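Local coordinates for glutathione uptake transporter (Shewanella oneidensis, PDB 4UVM), which probably carries peptides across the membrane, as a member of the proton-dependent oligopeptide transporter family of the major facilitator superfamily, at residues P8-Q13 with D136-S141; V330-F335 with L403-Q408; I393-D398 with V480-M485. One frame throughout, in Å; residues are numbered along the deposited sequence.

Contact 1: residues P8-Q13 with D136-S141. With 78N ((2R)-2,3-dihydroxypropyl(7Z)-pentadec-7-enoate), chain F.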
loop_
_atom_site.group_PDB
_atom_site.type_symbol
_atom_site.label_atom_id
_atom_site.label_comp_id
_atom_site.label_asym_id
_atom_site.label_seq_id
_atom_site.Cartn_x
_atom_site.Cartn_y
_atom_site.Cartn_z
ATOM N N PRO A 8 12.563 -19.136 28.826
ATOM C CA PRO A 8 11.381 -18.689 28.080
ATOM C C PRO A 8 10.841 -19.777 27.156
ATOM O O PRO A 8 11.629 -20.488 26.531
ATOM C CB PRO A 8 11.907 -17.499 27.269
ATOM C CG PRO A 8 13.048 -16.983 28.070
ATOM C CD PRO A 8 13.686 -18.191 28.696
ATOM N N LYS A 9 9.520 -19.907 27.068
ATOM C CA LYS A 9 8.920 -20.947 26.236
ATOM C C LYS A 9 8.031 -20.360 25.147
ATOM O O LYS A 9 7.456 -19.285 25.316
ATOM C CB LYS A 9 8.111 -21.919 27.096
ATOM C CG LYS A 9 8.757 -22.224 28.434
ATOM C CD LYS A 9 8.638 -23.689 28.806
ATOM C CE LYS A 9 9.403 -23.969 30.090
ATOM N NZ LYS A 9 10.799 -23.454 30.011
ATOM N N TRP A 10 7.924 -21.065 24.026
ATOM C CA TRP A 10 7.044 -20.636 22.949
ATOM C C TRP A 10 5.592 -20.804 23.356
ATOM O O TRP A 10 5.183 -21.885 23.773
ATOM C CB TRP A 10 7.313 -21.423 21.664
ATOM C CG TRP A 10 8.434 -20.883 20.842
ATOM C CD1 TRP A 10 9.711 -21.359 20.789
ATOM C CD2 TRP A 10 8.386 -19.760 19.950
ATOM N NE1 TRP A 10 10.461 -20.605 19.921
ATOM C CE2 TRP A 10 9.672 -19.617 19.392
ATOM C CE3 TRP A 10 7.382 -18.863 19.570
ATOM C CZ2 TRP A 10 9.982 -18.613 18.473
ATOM C CZ3 TRP A 10 7.692 -17.865 18.654
ATOM C CH2 TRP A 10 8.982 -17.751 18.117
ATOM N N PRO A 11 4.811 -19.723 23.253
ATOM C CA PRO A 11 3.358 -19.805 23.423
ATOM C C PRO A 11 2.748 -20.754 22.398
ATOM O O PRO A 11 3.011 -20.611 21.205
ATOM C CB PRO A 11 2.886 -18.359 23.204
ATOM C CG PRO A 11 4.065 -17.610 22.716
ATOM C CD PRO A 11 5.282 -18.337 23.123
ATOM N N ARG A 12 1.957 -21.715 22.866
ATOM C CA ARG A 12 1.446 -22.792 22.019
ATOM C C ARG A 12 0.456 -22.322 20.955
ATOM O O ARG A 12 0.100 -23.080 20.051
ATOM C CB ARG A 12 0.788 -23.871 22.884
ATOM C CG ARG A 12 1.762 -24.666 23.740
ATOM C CD ARG A 12 2.392 -25.812 22.959
ATOM N NE ARG A 12 3.459 -26.467 23.712
ATOM C CZ ARG A 12 3.947 -27.671 23.430
ATOM N NH1 ARG A 12 3.457 -28.365 22.412
ATOM N NH2 ARG A 12 4.921 -28.184 24.173
ATOM N N GLN A 13 0.011 -21.076 21.063
ATOM C CA GLN A 13 -0.949 -20.531 20.111
ATOM C C GLN A 13 -0.286 -20.023 18.833
ATOM O O GLN A 13 -0.914 -20.000 17.772
ATOM C CB GLN A 13 -1.751 -19.402 20.755
ATOM C CG GLN A 13 -0.919 -18.464 21.611
ATOM C CD GLN A 13 -1.031 -18.790 23.084
ATOM O OE1 GLN A 13 -0.077 -18.636 23.840
ATOM N NE2 GLN A 13 -2.205 -19.241 23.498
ATOM N N ASP A 136 0.348 -9.590 21.041
ATOM C CA ASP A 136 -0.097 -9.603 22.431
ATOM C C ASP A 136 -0.368 -11.023 22.934
ATOM O O ASP A 136 -1.219 -11.241 23.794
ATOM C CB ASP A 136 -1.333 -8.707 22.620
ATOM C CG ASP A 136 -2.495 -9.090 21.727
ATOM O OD1 ASP A 136 -2.670 -10.290 21.432
ATOM O OD2 ASP A 136 -3.256 -8.181 21.334
ATOM N N GLN A 137 0.367 -11.985 22.388
ATOM C CA GLN A 137 0.344 -13.350 22.896
ATOM C C GLN A 137 1.600 -13.591 23.721
ATOM O O GLN A 137 1.791 -14.666 24.290
ATOM C CB GLN A 137 0.253 -14.364 21.754
ATOM C CG GLN A 137 -0.940 -14.164 20.834
ATOM C CD GLN A 137 -2.263 -14.424 21.525
ATOM O OE1 GLN A 137 -2.364 -15.296 22.389
ATOM N NE2 GLN A 137 -3.288 -13.667 21.145
ATOM N N PHE A 138 2.457 -12.576 23.771
ATOM C CA PHE A 138 3.708 -12.655 24.513
ATOM C C PHE A 138 3.661 -11.754 25.740
ATOM O O PHE A 138 3.225 -10.604 25.655
ATOM C CB PHE A 138 4.892 -12.260 23.623
ATOM C CG PHE A 138 5.071 -13.140 22.419
ATOM C CD1 PHE A 138 5.866 -14.271 22.484
ATOM C CD2 PHE A 138 4.452 -12.831 21.219
ATOM C CE1 PHE A 138 6.036 -15.083 21.378
ATOM C CE2 PHE A 138 4.617 -13.640 20.110
ATOM C CZ PHE A 138 5.410 -14.767 20.191
ATOM N N ASP A 139 4.099 -12.279 26.880
ATOM C CA ASP A 139 4.240 -11.458 28.075
ATOM C C ASP A 139 5.698 -11.041 28.232
ATOM O O ASP A 139 6.500 -11.231 27.316
ATOM C CB ASP A 139 3.737 -12.205 29.315
ATOM C CG ASP A 139 4.416 -13.551 29.511
ATOM O OD1 ASP A 139 5.123 -14.010 28.590
ATOM O OD2 ASP A 139 4.232 -14.158 30.587
ATOM N N GLN A 140 6.037 -10.477 29.387
ATOM C CA GLN A 140 7.394 -9.989 29.626
ATOM C C GLN A 140 8.415 -11.123 29.604
ATOM O O GLN A 140 9.571 -10.923 29.225
ATOM C CB GLN A 140 7.473 -9.242 30.960
ATOM C CG GLN A 140 7.007 -7.790 30.892
ATOM C CD GLN A 140 5.516 -7.654 30.615
ATOM O OE1 GLN A 140 4.713 -8.481 31.052
ATOM N NE2 GLN A 140 5.143 -6.609 29.882
ATOM N N SER A 141 7.986 -12.315 30.007
ATOM C CA SER A 141 8.861 -13.479 29.990
ATOM C C SER A 141 9.075 -14.000 28.568
ATOM O O SER A 141 10.171 -14.437 28.217
ATOM C CB SER A 141 8.286 -14.583 30.872
ATOM O OG SER A 141 7.056 -15.051 30.350
HETATM O O22 78N F . 7.622 -24.456 17.539
HETATM C C19 78N F . 7.755 -23.084 17.586
HETATM C C18 78N F . 6.707 -22.261 16.917
HETATM O O20 78N F . 6.588 -21.073 17.600
HETATM C C17 78N F . 7.060 -21.966 15.492
HETATM O O16 78N F . 6.048 -22.018 14.543
HETATM C C8 78N F . 5.824 -23.180 13.829
HETATM O O15 78N F . 6.554 -24.151 13.995
HETATM C C7 78N F . 4.677 -23.251 12.849
HETATM C C6 78N F . 4.973 -23.601 11.416
HETATM C C5 78N F . 3.803 -23.799 10.485
HETATM C C4 78N F . 4.003 -23.473 9.031
HETATM C C3 78N F . 2.821 -23.605 8.108
HETATM C C2 78N F . 2.047 -24.903 8.155
HETATM C C1 78N F . 1.127 -25.215 7.170
HETATM C C9 78N F . 0.885 -24.260 6.024
HETATM C C10 78N F . -0.011 -24.731 4.915
HETATM C C11 78N F . -0.120 -26.208 4.695
HETATM C C12 78N F . -1.491 -26.772 4.520
HETATM C C13 78N F . -2.123 -26.644 3.178
HETATM C C15 78N F . -3.806 -27.542 1.474
HETATM C C14 78N F . -3.226 -27.602 2.847
#

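Contact 2: residues V330-F335 with L403-Q408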
loop_
_atom_site.group_PDB
_atom_site.type_symbol
_atom_site.label_atom_id
_atom_site.label_comp_id
_atom_site.label_asym_id
_atom_site.label_seq_id
_atom_site.Cartn_x
_atom_site.Cartn_y
_atom_site.Cartn_z
ATOM N N VAL A 330 10.411 -10.521 -25.704
ATOM C CA VAL A 330 10.797 -11.858 -26.134
ATOM C C VAL A 330 10.971 -12.790 -24.941
ATOM O O VAL A 330 11.950 -12.700 -24.204
ATOM C CB VAL A 330 12.096 -11.831 -26.963
ATOM C CG1 VAL A 330 12.457 -13.234 -27.431
ATOM C CG2 VAL A 330 11.947 -10.891 -28.151
ATOM N N LYS A 331 10.013 -13.691 -24.764
ATOM C CA LYS A 331 10.040 -14.635 -23.655
ATOM C C LYS A 331 10.078 -16.077 -24.160
ATOM O O LYS A 331 9.621 -16.363 -25.267
ATOM C CB LYS A 331 8.825 -14.422 -22.752
ATOM C CG LYS A 331 7.510 -14.804 -23.395
ATOM C CD LYS A 331 6.343 -14.540 -22.471
ATOM C CE LYS A 331 5.080 -15.206 -22.984
ATOM N NZ LYS A 331 5.243 -16.687 -23.064
ATOM N N PRO A 332 10.636 -16.990 -23.351
ATOM C CA PRO A 332 10.669 -18.418 -23.682
ATOM C C PRO A 332 9.288 -19.048 -23.845
ATOM O O PRO A 332 8.262 -18.387 -23.675
ATOM C CB PRO A 332 11.393 -19.033 -22.481
ATOM C CG PRO A 332 12.255 -17.944 -21.975
ATOM C CD PRO A 332 11.454 -16.687 -22.164
ATOM N N GLN A 333 9.275 -20.334 -24.175
ATOM C CA GLN A 333 8.034 -21.075 -24.349
ATOM C C GLN A 333 7.340 -21.313 -23.013
ATOM O O GLN A 333 6.151 -21.034 -22.861
ATOM C CB GLN A 333 8.301 -22.412 -25.040
ATOM C CG GLN A 333 7.063 -23.273 -25.210
ATOM C CD GLN A 333 7.370 -24.754 -25.138
ATOM O OE1 GLN A 333 8.307 -25.174 -24.457
ATOM N NE2 GLN A 333 6.578 -25.557 -25.839
ATOM N N TRP A 334 8.093 -21.836 -22.050
ATOM C CA TRP A 334 7.537 -22.201 -20.750
ATOM C C TRP A 334 7.188 -20.977 -19.912
ATOM O O TRP A 334 6.375 -21.055 -18.993
ATOM C CB TRP A 334 8.520 -23.085 -19.975
ATOM C CG TRP A 334 9.667 -22.322 -19.366
ATOM C CD1 TRP A 334 9.699 -21.725 -18.133
ATOM C CD2 TRP A 334 10.948 -22.075 -19.959
ATOM N NE1 TRP A 334 10.916 -21.122 -17.929
ATOM C CE2 TRP A 334 11.702 -21.323 -19.035
ATOM C CE3 TRP A 334 11.530 -22.418 -21.185
ATOM C CZ2 TRP A 334 13.007 -20.906 -19.295
ATOM C CZ3 TRP A 334 12.827 -22.004 -21.442
ATOM C CH2 TRP A 334 13.550 -21.255 -20.502
ATOM N N PHE A 335 7.812 -19.849 -20.233
ATOM C CA PHE A 335 7.754 -18.679 -19.370
ATOM C C PHE A 335 6.516 -17.811 -19.590
ATOM O O PHE A 335 6.108 -17.557 -20.725
ATOM C CB PHE A 335 9.014 -17.832 -19.555
ATOM C CG PHE A 335 9.261 -16.869 -18.434
ATOM C CD1 PHE A 335 9.805 -17.305 -17.240
ATOM C CD2 PHE A 335 8.947 -15.527 -18.574
ATOM C CE1 PHE A 335 10.034 -16.423 -16.202
ATOM C CE2 PHE A 335 9.174 -14.638 -17.542
ATOM C CZ PHE A 335 9.719 -15.089 -16.353
ATOM N N LEU A 403 14.421 -8.882 -25.157
ATOM C CA LEU A 403 13.889 -10.030 -24.435
ATOM C C LEU A 403 13.431 -9.601 -23.050
ATOM O O LEU A 403 13.911 -8.602 -22.521
ATOM C CB LEU A 403 14.930 -11.153 -24.338
ATOM C CG LEU A 403 16.042 -11.070 -23.283
ATOM C CD1 LEU A 403 16.640 -12.445 -23.101
ATOM C CD2 LEU A 403 17.116 -10.065 -23.670
ATOM N N SER A 404 12.492 -10.345 -22.472
ATOM C CA SER A 404 11.923 -9.971 -21.181
ATOM C C SER A 404 12.783 -10.459 -20.021
ATOM O O SER A 404 13.179 -9.677 -19.152
ATOM C CB SER A 404 10.494 -10.519 -21.034
ATOM O OG SER A 404 10.490 -11.853 -20.547
ATOM N N ILE A 405 13.080 -11.754 -20.032
ATOM C CA ILE A 405 13.679 -12.431 -18.885
ATOM C C ILE A 405 15.009 -11.829 -18.415
ATOM O O ILE A 405 15.271 -11.769 -17.217
ATOM C CB ILE A 405 13.877 -13.941 -19.185
ATOM C CG1 ILE A 405 14.505 -14.648 -17.983
ATOM C CG2 ILE A 405 14.706 -14.148 -20.449
ATOM C CD1 ILE A 405 14.082 -16.085 -17.830
ATOM N N PHE A 406 15.838 -11.362 -19.342
ATOM C CA PHE A 406 17.095 -10.725 -18.950
ATOM C C PHE A 406 16.864 -9.272 -18.536
ATOM O O PHE A 406 17.476 -8.777 -17.587
ATOM C CB PHE A 406 18.132 -10.757 -20.085
ATOM C CG PHE A 406 18.666 -12.136 -20.421
ATOM C CD1 PHE A 406 18.221 -13.275 -19.761
ATOM C CD2 PHE A 406 19.632 -12.281 -21.411
ATOM C CE1 PHE A 406 18.727 -14.533 -20.096
ATOM C CE2 PHE A 406 20.133 -13.523 -21.747
ATOM C CZ PHE A 406 19.684 -14.650 -21.089
ATOM N N TRP A 407 15.957 -8.600 -19.240
ATOM C CA TRP A 407 15.902 -7.139 -19.229
ATOM C C TRP A 407 15.136 -6.504 -18.071
ATOM O O TRP A 407 15.547 -5.467 -17.559
ATOM C CB TRP A 407 15.319 -6.654 -20.559
ATOM C CG TRP A 407 16.315 -6.016 -21.515
ATOM C CD1 TRP A 407 16.047 -5.026 -22.419
ATOM C CD2 TRP A 407 17.720 -6.313 -21.657
ATOM N NE1 TRP A 407 17.186 -4.690 -23.112
ATOM C CE2 TRP A 407 18.226 -5.463 -22.664
ATOM C CE3 TRP A 407 18.596 -7.213 -21.036
ATOM C CZ2 TRP A 407 19.562 -5.484 -23.059
ATOM C CZ3 TRP A 407 19.920 -7.228 -21.427
ATOM C CH2 TRP A 407 20.390 -6.372 -22.430
ATOM N N GLN A 408 14.030 -7.111 -17.651
ATOM C CA GLN A 408 13.269 -6.549 -16.539
ATOM C C GLN A 408 13.908 -6.899 -15.200
ATOM O O GLN A 408 13.384 -6.554 -14.142
ATOM C CB GLN A 408 11.817 -7.023 -16.574
ATOM C CG GLN A 408 10.863 -6.012 -17.174
ATOM C CD GLN A 408 9.411 -6.433 -17.051
ATOM O OE1 GLN A 408 9.109 -7.525 -16.571
ATOM N NE2 GLN A 408 8.502 -5.565 -17.485
#

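Contact 3: residues I393-D398 with V480-M485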
loop_
_atom_site.group_PDB
_atom_site.type_symbol
_atom_site.label_atom_id
_atom_site.label_comp_id
_atom_site.label_asym_id
_atom_site.label_seq_id
_atom_site.Cartn_x
_atom_site.Cartn_y
_atom_site.Cartn_z
ATOM N N ILE A 393 13.146 1.445 -22.191
ATOM C CA ILE A 393 12.825 0.135 -22.750
ATOM C C ILE A 393 11.599 0.217 -23.656
ATOM O O ILE A 393 11.588 -0.339 -24.754
ATOM C CB ILE A 393 12.582 -0.903 -21.635
ATOM C CG1 ILE A 393 13.912 -1.334 -21.014
ATOM C CG2 ILE A 393 11.842 -2.114 -22.174
ATOM C CD1 ILE A 393 13.788 -2.437 -19.982
ATOM N N GLN A 394 10.577 0.930 -23.196
ATOM C CA GLN A 394 9.367 1.134 -23.980
ATOM C C GLN A 394 9.675 1.904 -25.260
ATOM O O GLN A 394 9.158 1.580 -26.326
ATOM C CB GLN A 394 8.313 1.873 -23.157
ATOM C CG GLN A 394 6.935 1.881 -23.785
ATOM C CD GLN A 394 6.357 0.490 -23.928
ATOM O OE1 GLN A 394 6.681 -0.409 -23.153
ATOM N NE2 GLN A 394 5.502 0.303 -24.926
ATOM N N LEU A 395 10.521 2.923 -25.142
ATOM C CA LEU A 395 10.992 3.677 -26.300
ATOM C C LEU A 395 11.813 2.792 -27.225
ATOM O O LEU A 395 11.599 2.762 -28.437
ATOM C CB LEU A 395 11.833 4.877 -25.860
ATOM C CG LEU A 395 11.105 6.060 -25.228
ATOM C CD1 LEU A 395 12.051 7.242 -25.084
ATOM C CD2 LEU A 395 9.893 6.434 -26.061
ATOM N N MET A 396 12.760 2.077 -26.630
ATOM C CA MET A 396 13.673 1.229 -27.376
ATOM C C MET A 396 12.943 0.077 -28.062
ATOM O O MET A 396 13.346 -0.369 -29.135
ATOM C CB MET A 396 14.760 0.695 -26.445
ATOM C CG MET A 396 15.767 -0.202 -27.116
ATOM S SD MET A 396 17.119 -0.629 -26.010
ATOM C CE MET A 396 17.793 0.997 -25.669
ATOM N N MET A 397 11.855 -0.392 -27.458
ATOM C CA MET A 397 11.126 -1.513 -28.039
ATOM C C MET A 397 9.890 -1.052 -28.815
ATOM O O MET A 397 9.109 -1.871 -29.291
ATOM C CB MET A 397 10.743 -2.528 -26.954
ATOM C CG MET A 397 9.420 -2.278 -26.253
ATOM S SD MET A 397 9.016 -3.642 -25.140
ATOM C CE MET A 397 7.237 -3.477 -25.052
ATOM N N ASP A 398 9.721 0.259 -28.960
ATOM C CA ASP A 398 8.708 0.770 -29.879
ATOM C C ASP A 398 9.141 0.440 -31.306
ATOM O O ASP A 398 8.313 0.246 -32.194
ATOM C CB ASP A 398 8.494 2.276 -29.702
ATOM C CG ASP A 398 7.554 2.601 -28.551
ATOM O OD1 ASP A 398 6.694 1.755 -28.225
ATOM O OD2 ASP A 398 7.672 3.701 -27.967
ATOM N N VAL A 480 2.035 7.006 -25.934
ATOM C CA VAL A 480 1.324 7.318 -24.693
ATOM C C VAL A 480 1.754 6.406 -23.548
ATOM O O VAL A 480 1.922 6.850 -22.413
ATOM C CB VAL A 480 -0.204 7.204 -24.884
ATOM C CG1 VAL A 480 -0.937 7.512 -23.589
ATOM C CG2 VAL A 480 -0.669 8.129 -25.999
ATOM N N THR A 481 1.941 5.130 -23.868
ATOM C CA THR A 481 2.431 4.141 -22.918
ATOM C C THR A 481 3.766 4.563 -22.301
ATOM O O THR A 481 3.939 4.508 -21.082
ATOM C CB THR A 481 2.579 2.767 -23.600
ATOM O OG1 THR A 481 1.278 2.254 -23.914
ATOM C CG2 THR A 481 3.301 1.783 -22.700
ATOM N N ALA A 482 4.697 5.002 -23.142
ATOM C CA ALA A 482 6.016 5.413 -22.666
ATOM C C ALA A 482 5.967 6.766 -21.960
ATOM O O ALA A 482 6.694 6.994 -20.992
ATOM C CB ALA A 482 7.008 5.460 -23.818
ATOM N N PHE A 483 5.112 7.657 -22.450
ATOM C CA PHE A 483 4.990 8.998 -21.885
ATOM C C PHE A 483 4.585 8.959 -20.413
ATOM O O PHE A 483 5.131 9.701 -19.595
ATOM C CB PHE A 483 3.979 9.824 -22.683
ATOM C CG PHE A 483 3.729 11.192 -22.114
ATOM C CD1 PHE A 483 4.576 12.246 -22.414
ATOM C CD2 PHE A 483 2.641 11.426 -21.286
ATOM C CE1 PHE A 483 4.346 13.507 -21.895
ATOM C CE2 PHE A 483 2.410 12.685 -20.763
ATOM C CZ PHE A 483 3.263 13.726 -21.068
ATOM N N GLN A 484 3.626 8.099 -20.085
ATOM C CA GLN A 484 3.154 7.958 -18.711
ATOM C C GLN A 484 4.276 7.503 -17.782
ATOM O O GLN A 484 4.376 7.967 -16.648
ATOM C CB GLN A 484 1.988 6.967 -18.638
ATOM C CG GLN A 484 0.667 7.504 -19.160
ATOM C CD GLN A 484 -0.438 6.467 -19.111
ATOM O OE1 GLN A 484 -0.227 5.301 -19.451
ATOM N NE2 GLN A 484 -1.625 6.887 -18.682
ATOM N N MET A 485 5.113 6.592 -18.269
ATOM C CA MET A 485 6.204 6.038 -17.475
ATOM C C MET A 485 7.204 7.110 -17.060
ATOM O O MET A 485 7.670 7.135 -15.920
ATOM C CB MET A 485 6.919 4.932 -18.255
ATOM C CG MET A 485 6.008 3.791 -18.680
ATOM S SD MET A 485 6.882 2.453 -19.516
ATOM C CE MET A 485 5.545 1.290 -19.768
#

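Contact 1: residues P8-Q13 with D136-S141
Pro11 and Phe138 join the two loops. Pro11 CG lies 3.5 Å from Phe138 CE1, and the two side chains cross at about a right angle. Trp10 borders the same ring. Its CB points away from residues 136-141, and CG stands anti to the carbonyl carbon (chi1 -84°). From CB outward, the side chain meets the lipid 78N. CB is 4.1 Å from the glycerol oxygen O20, and CD1 is as near to lipid C19. CD2 and CE3 lie under O20, which sits 3.0 Å above the ring plane, offset toward the rim. Farther out, CZ3 comes to 4.1 Å from Phe138 CZ, at the edge of the phenyl ring. An alanine at Trp10 would probably leave the lipid head group without its flat support and open a gap beside Phe138 CZ. At one end, Pro8 CB approaches Ser141 O at 3.6 Å. At the other, Gln13 CG packs against Gln137 OE1, which accepts a hydrogen bond from Ile203 N. Helix 143-175 adds Ala149, which touches both Trp10 and Phe138. The chemistry implies that the loop before helix 14-32 rests here on van der Waals packing, apolar at Pro11, Trp10 and Phe138, without hydrogen bonds between the two segments.

Contact 2: residues V330-F335 with L403-Q408
Ile405 is the apolar centre, meeting both Phe335 and Pro332. Its CG1 lies anti to the backbone N (chi1 -180°), and the CD1 at the end of that branch comes to 4.4 Å from Phe335 CE1. The other branch, CG2, lies 4.5 Å from Pro332 CD. These are loose van der Waals contacts. A second apolar pair lies nearer the start of each segment, where Val330 CB and Leu403 CB are 3.9 Å apart. Beyond CB, Leu403 leads away from residues 330-335 and lies against its own segment, with CD1 over one face of the Phe406 ring, offset toward the rim. On the other segment, Pro332 CB lies over a face of the Trp334 ring, also toward its rim.

Moving outward, Ser404 OG packs against Lys331 CB and, more distantly, against the Phe335 ring. The polar edge is the backbone. Ser404 N donates to Val330 O at 3.0 Å, with a nearly straight N-H...O angle of 164°. The donor stands above the carbonyl plane. Val330 and Leu403 form a single beta bridge here, and Val330 also bonds through its backbone to Ala402. Lys331 NZ reaches forward along its own segment to donate to Phe335 O at 2.6 Å, nearly along the C=O axis. This bond ties the 330-335 loop to itself.

The contact joins the loop between helices 321-326 and 343-366 to the short, weakly bonded helix 404-407. That helix follows helix 372-396 and leads into helix 409-422. Gln408 adds a link, its NE2 bonding to Trp322 O.

Contact 3: residues I393-D398 with V480-M485
Gln394 and Ala482 carry most of this contact, with Thr481 beside them. The backbones come close at this point, with the CA atoms of Gln394 and Ala482 5.6 Å apart. The small methyl of Ala482 permits that approach. Its CB meets Gln394 CG at 3.6 Å and also touches Leu395 CD2 at 3.8 Å, so two consecutive residues of helix 372-396 pack on one methyl group.

Gln394 CG is anti to the backbone N (chi1 -168°), and the chain then bends at chi2 (63°). The Gln394 and Thr481 side chains cross at about a right angle. Thr481 presents its methyl rather than its hydroxyl: CG2 is 3.5 Å from Gln394 CD and equally near NE2. Met485 closes in one turn farther along its helix. Its SD lies 4.0 Å from Gln394 CB, and CE is as far from Gln394 OE1.

The contact between the segments is therefore van der Waals in kind, although Gln394 is polar and buried. Its OE1 is satisfied by a hydrogen bond with Gln325 NE2 of helix 321-326. Met485 also touches Gln325. Close by, Asp398 OD2 hydrogen-bonds to Ser479 OG, just before helix 480-506.

Here the last turn of helix 372-396 packs against the first two turns of helix 480-506. Both helices are predicted to span the membrane. Close helix-helix packing over an alanine suits the all-helical transmembrane bundle of the major facilitator superfamily, to which this transporter belongs.

Contacts 2 and 3 are neighbours, with centres about 18 Å apart. They touch where Trp407 CD1 meets Ile393 CD1 at 4.2 Å. The chain also connects them, since helix 372-396 ends in contact 3 and helix 404-407 follows in contact 2. Gln325 of helix 321-326 links the two, touching Gln408 of contact 2 as well as its partners in contact 3. Contact 1 stands apart. Its centre is about 47 Å from that of contact 2 and about 53 Å from that of contact 3, which lies on the opposite side of the chain's centre. Of the three, only contact 1 holds a residue of a lipid pocket, Trp10, which meets a bound 78N molecule.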